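Local coordinates for protein NAD nucleotidase (Haemophilus influenzae, PDB 3ZTV) that degrades NAD to nicotinamide riboside and adenosine in the periplasm, combining pyrophosphatase and 5'-nucleotidase activities with the help of zinc, at residues A426-L430 with D545-I550; I357-I361 with I550-K554; H8-L13 with V148-I153. All coordinates share one frame; numbering follows the deposited sequence.

Contact 1 of 3, residues A426-L430 with D545-I550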
# COMPACT_ATOMS: atom_id res chain seq x y z
N ALA A 426 -0.39 40.77 13.91
CA ALA A 426 -1.09 39.78 13.08
C ALA A 426 -2.44 39.40 13.67
O ALA A 426 -3.43 39.26 12.95
CB ALA A 426 -0.23 38.54 12.88
N TYR A 427 -2.47 39.23 14.99
CA TYR A 427 -3.71 38.93 15.69
C TYR A 427 -4.66 40.13 15.72
O TYR A 427 -5.87 39.97 15.88
CB TYR A 427 -3.42 38.39 17.09
CG TYR A 427 -3.04 36.93 17.09
CD1 TYR A 427 -1.73 36.52 16.84
CD2 TYR A 427 -3.99 35.95 17.34
CE1 TYR A 427 -1.39 35.18 16.84
CE2 TYR A 427 -3.66 34.62 17.34
CZ TYR A 427 -2.36 34.23 17.09
OH TYR A 427 -2.04 32.89 17.10
N THR A 428 -4.10 41.33 15.55
CA THR A 428 -4.90 42.54 15.40
C THR A 428 -5.50 42.64 14.00
O THR A 428 -6.66 43.03 13.84
CB THR A 428 -4.05 43.80 15.67
OG1 THR A 428 -3.61 43.78 17.03
CG2 THR A 428 -4.87 45.07 15.42
N PHE A 429 -4.70 42.31 12.99
CA PHE A 429 -5.15 42.32 11.60
C PHE A 429 -6.32 41.35 11.41
O PHE A 429 -7.25 41.63 10.65
CB PHE A 429 -4.01 41.89 10.65
CG PHE A 429 -2.89 42.89 10.54
CD1 PHE A 429 -3.08 44.22 10.84
CD2 PHE A 429 -1.64 42.47 10.11
CE1 PHE A 429 -2.04 45.13 10.72
CE2 PHE A 429 -0.60 43.37 10.00
CZ PHE A 429 -0.80 44.70 10.31
N LEU A 430 -6.25 40.21 12.09
CA LEU A 430 -7.15 39.09 11.86
C LEU A 430 -7.74 38.62 13.18
O LEU A 430 -7.17 37.74 13.83
CB LEU A 430 -6.39 37.95 11.21
CG LEU A 430 -5.77 38.29 9.86
CD1 LEU A 430 -4.65 37.33 9.52
CD2 LEU A 430 -6.83 38.32 8.76
N ASP A 545 -5.49 31.69 10.89
CA ASP A 545 -5.25 32.84 10.01
C ASP A 545 -4.13 33.79 10.46
O ASP A 545 -3.28 34.16 9.65
CB ASP A 545 -6.55 33.61 9.70
CG ASP A 545 -7.35 34.00 10.95
OD1 ASP A 545 -6.83 33.90 12.09
OD2 ASP A 545 -8.51 34.44 10.78
N ALA A 546 -4.11 34.16 11.73
CA ALA A 546 -3.08 35.08 12.21
C ALA A 546 -1.70 34.42 12.11
O ALA A 546 -0.70 35.08 11.80
CB ALA A 546 -3.37 35.51 13.64
N GLU A 547 -1.65 33.12 12.38
CA GLU A 547 -0.40 32.38 12.26
C GLU A 547 0.08 32.28 10.81
O GLU A 547 1.28 32.31 10.55
CB GLU A 547 -0.52 31.00 12.92
CG GLU A 547 -0.75 31.06 14.44
CD GLU A 547 0.43 31.63 15.21
OE1 GLU A 547 1.55 31.63 14.67
OE2 GLU A 547 0.24 32.07 16.36
N SER A 548 -0.85 32.20 9.86
CA SER A 548 -0.48 32.24 8.44
C SER A 548 0.17 33.58 8.09
O SER A 548 1.17 33.63 7.37
CB SER A 548 -1.72 32.03 7.57
OG SER A 548 -2.27 30.74 7.75
N PHE A 549 -0.39 34.65 8.62
CA PHE A 549 0.16 35.98 8.39
C PHE A 549 1.57 36.08 8.95
O PHE A 549 2.46 36.60 8.29
CB PHE A 549 -0.74 37.06 8.98
CG PHE A 549 -0.45 38.43 8.44
CD1 PHE A 549 0.67 39.13 8.85
CD2 PHE A 549 -1.27 38.99 7.46
CE1 PHE A 549 0.95 40.38 8.34
CE2 PHE A 549 -0.98 40.24 6.95
CZ PHE A 549 0.13 40.93 7.39
N ILE A 550 1.77 35.57 10.16
CA ILE A 550 3.10 35.54 10.76
C ILE A 550 4.11 34.76 9.89
O ILE A 550 5.23 35.22 9.66
CB ILE A 550 3.05 34.97 12.19
CG1 ILE A 550 2.41 35.99 13.13
CG2 ILE A 550 4.44 34.59 12.68
CD1 ILE A 550 1.89 35.37 14.42
O HOH W 1 -7.71 35.22 14.34
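Y427 lays its ring flat over A546 while its hydroxyl grips E547, combining an apolar contact with the hydrogen bond that crosses between these two helices. With chi1 at -80° its CG stands beside the backbone N, and the chain leaves CB to run along the flank of helix 545-555. From CG to CZ every ring carbon lies 3.7 to 3.8 Å from A546 CB, because that methyl is centred over the face, 3.5 Å from the centroid and almost exactly on the ring normal, a CH-pi contact that suits a bare methyl. CE1 also comes within 4.1 Å of I550 CD1. The tip, OH, donates a short 2.5 Å hydrogen bond to E547 OE2, which lies near the ring plane and is met on its anti side. E547 bends at chi2 (-67°) to bring its carboxylate there, while E547 OE1 is hydrogen-bonded to T79 OG1.

The helices come close because small residues face each other: A426 and A546 have CA atoms 5.2 Å apart, and A426 CB rests 3.7 Å from I550 CG1. Beyond the alanines F429 turns its edge to the face of F549 in an offset edge-to-face pair, planes 62° apart. L430, where helix 423-429 ends, pushes CD1 against D545 O. Its own carbonyl O is taken up by a water that also donates to D545 OD1.

The side chain of D545 lies about 6 Å from the bound adenosine at the nearest atoms, near the substrate-binding F432. Within the C-terminal part of this 5'-nucleotidase, helix 386-396 packs on L430 and F549, V421 of strand 419-422 touches both phenylalanines, and helix 76-79, from the metallophosphoesterase part, covers Y427, E547 and I550.

Contact 2 of 3, residues I357-I361 with I550-K554; sequences IVGVI and IKFMK
The peptide group joining G359 to V360 is the flat element here, and M553 presses on it: the terminal methyl CE stands 3.6 Å from G359 CA and 3.7 Å from G359 C. Glycine suits this place because, with no side chain, it lets the methyl descend directly onto the backbone. G359 also belongs, with V358, to a classic beta bulge opposite V421 of strand 419-422, so helix 545-555 crosses strand 357-362 just where the strand is irregular. The axes of the two short segments approach to 6.9 Å at an angle of 66°.

M553 reaches the peptide because its flexible thioether chain is bent at both chi2 and chi3, curling CE back to the strand. The same methyl meets I361 CG1 at 4.0 Å, the two side chains crossing at about a right angle, and F390 of helix 386-396 touches both residues.

V358 points at the helix and divides its branches: CG1 packs 3.6 Å from M553 CB, while CG2 lies against I550 O and K554 CG, one helical turn apart. In the C-terminal part of the enzyme, the helix thus packs on the small sheet of strands 419-422, 357-362 and 558-560, the last parallel to 357-362. Toward the exposed K554 the fit is tight, V358 CG2 lying 3.5 Å from the aliphatic CG of K554.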
# COMPACT_ATOMS: atom_id res chain seq x y z
N ILE A 357 9.44 42.17 16.34
CA ILE A 357 9.10 42.40 14.95
C ILE A 357 9.27 41.13 14.13
O ILE A 357 10.31 40.47 14.20
CB ILE A 357 9.97 43.53 14.37
CG1 ILE A 357 9.71 44.83 15.14
CG2 ILE A 357 9.69 43.71 12.88
CD1 ILE A 357 10.73 45.93 14.86
N VAL A 358 8.23 40.77 13.37
CA VAL A 358 8.31 39.60 12.50
C VAL A 358 8.69 40.00 11.07
O VAL A 358 9.28 39.21 10.34
CB VAL A 358 6.99 38.77 12.51
CG1 VAL A 358 5.85 39.54 11.87
CG2 VAL A 358 7.20 37.44 11.80
N GLY A 359 8.36 41.22 10.68
CA GLY A 359 8.75 41.71 9.37
C GLY A 359 8.48 43.19 9.22
O GLY A 359 7.85 43.80 10.08
N VAL A 360 8.96 43.76 8.12
CA VAL A 360 8.78 45.17 7.83
C VAL A 360 8.15 45.30 6.46
O VAL A 360 8.55 44.62 5.51
CB VAL A 360 10.13 45.92 7.84
CG1 VAL A 360 9.95 47.38 7.46
CG2 VAL A 360 10.78 45.80 9.21
N ILE A 361 7.14 46.16 6.36
CA ILE A 361 6.52 46.45 5.07
C ILE A 361 6.94 47.83 4.59
O ILE A 361 6.87 48.80 5.33
CB ILE A 361 4.98 46.38 5.16
CG1 ILE A 361 4.53 44.98 5.60
CG2 ILE A 361 4.36 46.74 3.81
CD1 ILE A 361 3.04 44.87 5.85
N ILE A 550 1.77 35.57 10.16
CA ILE A 550 3.10 35.54 10.76
C ILE A 550 4.11 34.76 9.89
O ILE A 550 5.23 35.22 9.66
CB ILE A 550 3.05 34.97 12.19
CG1 ILE A 550 2.41 35.99 13.13
CG2 ILE A 550 4.44 34.59 12.68
CD1 ILE A 550 1.89 35.37 14.42
N LYS A 551 3.72 33.58 9.40
CA LYS A 551 4.61 32.82 8.51
C LYS A 551 4.98 33.62 7.26
O LYS A 551 6.13 33.58 6.80
CB LYS A 551 3.95 31.52 8.06
CG LYS A 551 3.75 30.50 9.14
CD LYS A 551 3.25 29.20 8.52
CE LYS A 551 2.85 28.20 9.58
NZ LYS A 551 2.39 26.92 8.97
N PHE A 552 4.01 34.31 6.69
CA PHE A 552 4.25 35.10 5.49
C PHE A 552 5.30 36.18 5.73
O PHE A 552 6.21 36.36 4.93
CB PHE A 552 2.94 35.71 4.97
CG PHE A 552 3.07 36.44 3.67
CD1 PHE A 552 3.42 37.78 3.66
CD2 PHE A 552 2.85 35.80 2.46
CE1 PHE A 552 3.55 38.47 2.47
CE2 PHE A 552 2.98 36.49 1.27
CZ PHE A 552 3.33 37.83 1.27
N MET A 553 5.19 36.89 6.85
CA MET A 553 6.17 37.91 7.16
C MET A 553 7.55 37.31 7.44
O MET A 553 8.57 37.92 7.13
CB MET A 553 5.71 38.79 8.33
CG MET A 553 4.44 39.59 8.06
SD MET A 553 4.55 40.66 6.61
CE MET A 553 6.08 41.55 6.91
N LYS A 554 7.59 36.13 8.03
CA LYS A 554 8.87 35.46 8.25
C LYS A 554 9.55 35.14 6.92
O LYS A 554 10.78 35.15 6.83
CB LYS A 554 8.70 34.18 9.06
CG LYS A 554 8.38 34.40 10.54
CD LYS A 554 8.35 33.07 11.27
CE LYS A 554 8.06 33.25 12.75
NZ LYS A 554 9.22 33.78 13.50

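Contact 3 of 3, residues H8-L13 with V148-I153; sequences HKAVEL and VDGEKI
E151 folds back on itself to meet H8 and K9: with CG beside the backbone N (chi1 -72°) and a second bend at chi2 (-68°), its carboxylate comes up to the start of the modelled chain. H8, whose ring also leaves on the side of its backbone N, brings ND1 within 2.9 Å of E151 OE1. This hydrogen bond is nearly straight, with an N-H...O angle of 170°; it runs in the imidazole plane and uses the syn lone pair of the oxygen. The other oxygen, E151 OE2, accepts the backbone N of K9, also at 2.9 Å, but from well above the carboxylate plane. Glutamate suits the place because one carboxylate can serve two donors of a chain end, and OE1 has a second partner in K197, whose positive charge probably stabilises the anion.

Next to the polar grip V11 CG1 packs 3.6 Å from E151 CG and 3.7 Å from V148 O, the aliphatic stem of the glutamate acting as a hydrophobic partner. Deeper still, L13 and I153 meet tip to tip, CD1 to CD1 at 3.7 Å, and V148 CG2 crosses obliquely near L13 CD2. A water links the backbone N of E12 to the side-chain carboxylate of D149.

D149 and G150, both with positive phi, form the centre of a type I' hairpin turn; at G150 a side chain would jam against the preceding carbonyl O, which suits glycine. The turn links strands 143-148 and 151-159 at one margin of a six-stranded sheet. Strand 11-18 belongs to the other sheet, pairing with strand 270-278 through V11 and L13, and leads toward the zinc ligands D20 and H22. The contact thus joins the two sheets of the calcineurin-like metallophosphoesterase sandwich, with F146 touching both L13 and I153.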
# COMPACT_ATOMS: atom_id res chain seq x y z
N HIS A 8 -1.55 -17.44 30.09
CA HIS A 8 -1.99 -16.05 30.24
C HIS A 8 -2.96 -15.88 31.40
O HIS A 8 -3.73 -16.79 31.73
CB HIS A 8 -2.66 -15.57 28.96
CG HIS A 8 -1.73 -15.41 27.80
ND1 HIS A 8 -0.87 -14.34 27.69
CD2 HIS A 8 -1.54 -16.17 26.70
CE1 HIS A 8 -0.18 -14.45 26.57
NE2 HIS A 8 -0.56 -15.56 25.95
N LYS A 9 -2.93 -14.69 32.00
CA LYS A 9 -3.88 -14.30 33.04
C LYS A 9 -4.67 -13.09 32.57
O LYS A 9 -4.21 -12.34 31.70
CB LYS A 9 -3.12 -13.95 34.33
CG LYS A 9 -3.99 -13.75 35.55
CD LYS A 9 -4.32 -15.07 36.22
CE LYS A 9 -5.30 -14.88 37.37
NZ LYS A 9 -5.61 -16.18 38.03
N ALA A 10 -5.86 -12.91 33.13
CA ALA A 10 -6.65 -11.70 32.87
C ALA A 10 -5.98 -10.50 33.53
O ALA A 10 -5.42 -10.62 34.62
CB ALA A 10 -8.06 -11.87 33.39
N VAL A 11 -6.03 -9.35 32.87
CA VAL A 11 -5.51 -8.12 33.48
C VAL A 11 -6.37 -6.92 33.13
O VAL A 11 -7.08 -6.92 32.13
CB VAL A 11 -4.05 -7.81 33.05
CG1 VAL A 11 -3.10 -8.88 33.54
CG2 VAL A 11 -3.96 -7.64 31.55
N GLU A 12 -6.28 -5.87 33.95
CA GLU A 12 -7.02 -4.65 33.66
C GLU A 12 -6.08 -3.46 33.45
O GLU A 12 -4.98 -3.40 34.01
CB GLU A 12 -8.06 -4.35 34.74
CG GLU A 12 -9.13 -3.35 34.28
CD GLU A 12 -10.33 -3.29 35.20
OE1 GLU A 12 -10.60 -4.27 35.93
OE2 GLU A 12 -11.01 -2.24 35.19
N LEU A 13 -6.53 -2.54 32.60
CA LEU A 13 -5.77 -1.34 32.23
C LEU A 13 -6.66 -0.12 32.39
O LEU A 13 -7.85 -0.19 32.10
CB LEU A 13 -5.36 -1.44 30.76
CG LEU A 13 -3.96 -1.80 30.27
CD1 LEU A 13 -3.92 -1.60 28.77
CD2 LEU A 13 -2.90 -0.94 30.93
N VAL A 148 2.05 -5.66 32.64
CA VAL A 148 1.12 -5.42 33.72
C VAL A 148 0.85 -6.75 34.40
O VAL A 148 0.37 -7.69 33.77
CB VAL A 148 -0.22 -4.85 33.21
CG1 VAL A 148 -1.22 -4.76 34.35
CG2 VAL A 148 -0.01 -3.50 32.55
N ASP A 149 1.19 -6.83 35.68
CA ASP A 149 0.93 -8.05 36.45
C ASP A 149 1.37 -9.30 35.68
O ASP A 149 0.65 -10.29 35.63
CB ASP A 149 -0.56 -8.14 36.80
CG ASP A 149 -1.04 -6.94 37.61
OD1 ASP A 149 -0.30 -6.51 38.53
OD2 ASP A 149 -2.14 -6.43 37.34
N GLY A 150 2.56 -9.22 35.07
CA GLY A 150 3.15 -10.37 34.40
C GLY A 150 2.78 -10.54 32.94
O GLY A 150 3.39 -11.34 32.23
N GLU A 151 1.78 -9.80 32.48
CA GLU A 151 1.31 -9.90 31.10
C GLU A 151 1.93 -8.83 30.21
O GLU A 151 2.08 -7.69 30.62
CB GLU A 151 -0.21 -9.77 31.05
CG GLU A 151 -0.94 -10.97 31.58
CD GLU A 151 -0.77 -12.19 30.70
OE1 GLU A 151 -0.87 -12.06 29.46
OE2 GLU A 151 -0.53 -13.28 31.25
N LYS A 152 2.27 -9.20 28.98
CA LYS A 152 2.79 -8.24 28.02
C LYS A 152 1.69 -7.54 27.24
O LYS A 152 0.75 -8.18 26.75
CB LYS A 152 3.79 -8.91 27.08
CG LYS A 152 5.05 -9.40 27.79
CD LYS A 152 6.13 -9.83 26.82
CE LYS A 152 5.81 -11.17 26.18
NZ LYS A 152 7.00 -11.73 25.48
N ILE A 153 1.79 -6.22 27.14
CA ILE A 153 0.89 -5.43 26.33
C ILE A 153 1.73 -4.59 25.37
O ILE A 153 2.69 -3.94 25.78
CB ILE A 153 -0.00 -4.52 27.19
CG1 ILE A 153 -0.79 -5.35 28.21
CG2 ILE A 153 -0.94 -3.69 26.33
CD1 ILE A 153 -1.73 -4.55 29.10
O HOH W 2 -4.90 -6.34 36.51

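Contacts 1 and 2 hold the same element, helix 545-555, and share I550; their centres are about 10 Å apart, and contact 1 is nested along the chain within the loop that contact 2 closes. Contact 1 is the buried one, with an edge-to-face aromatic pair, a CH-pi contact and one short hydrogen bond; through D545 it lies near the adenosine. Contact 2, partly buried and away from the metal and nucleoside sites, has no hydrogen bond across it and relies on aliphatic and methionine packing. Contact 3 stands on the opposite side of the chain's centre, about 50 and 54 Å from contacts 1 and 2 between centres. There a buried carboxylate gripped by the exposed chain start adjoins aliphatic side chains between sheets.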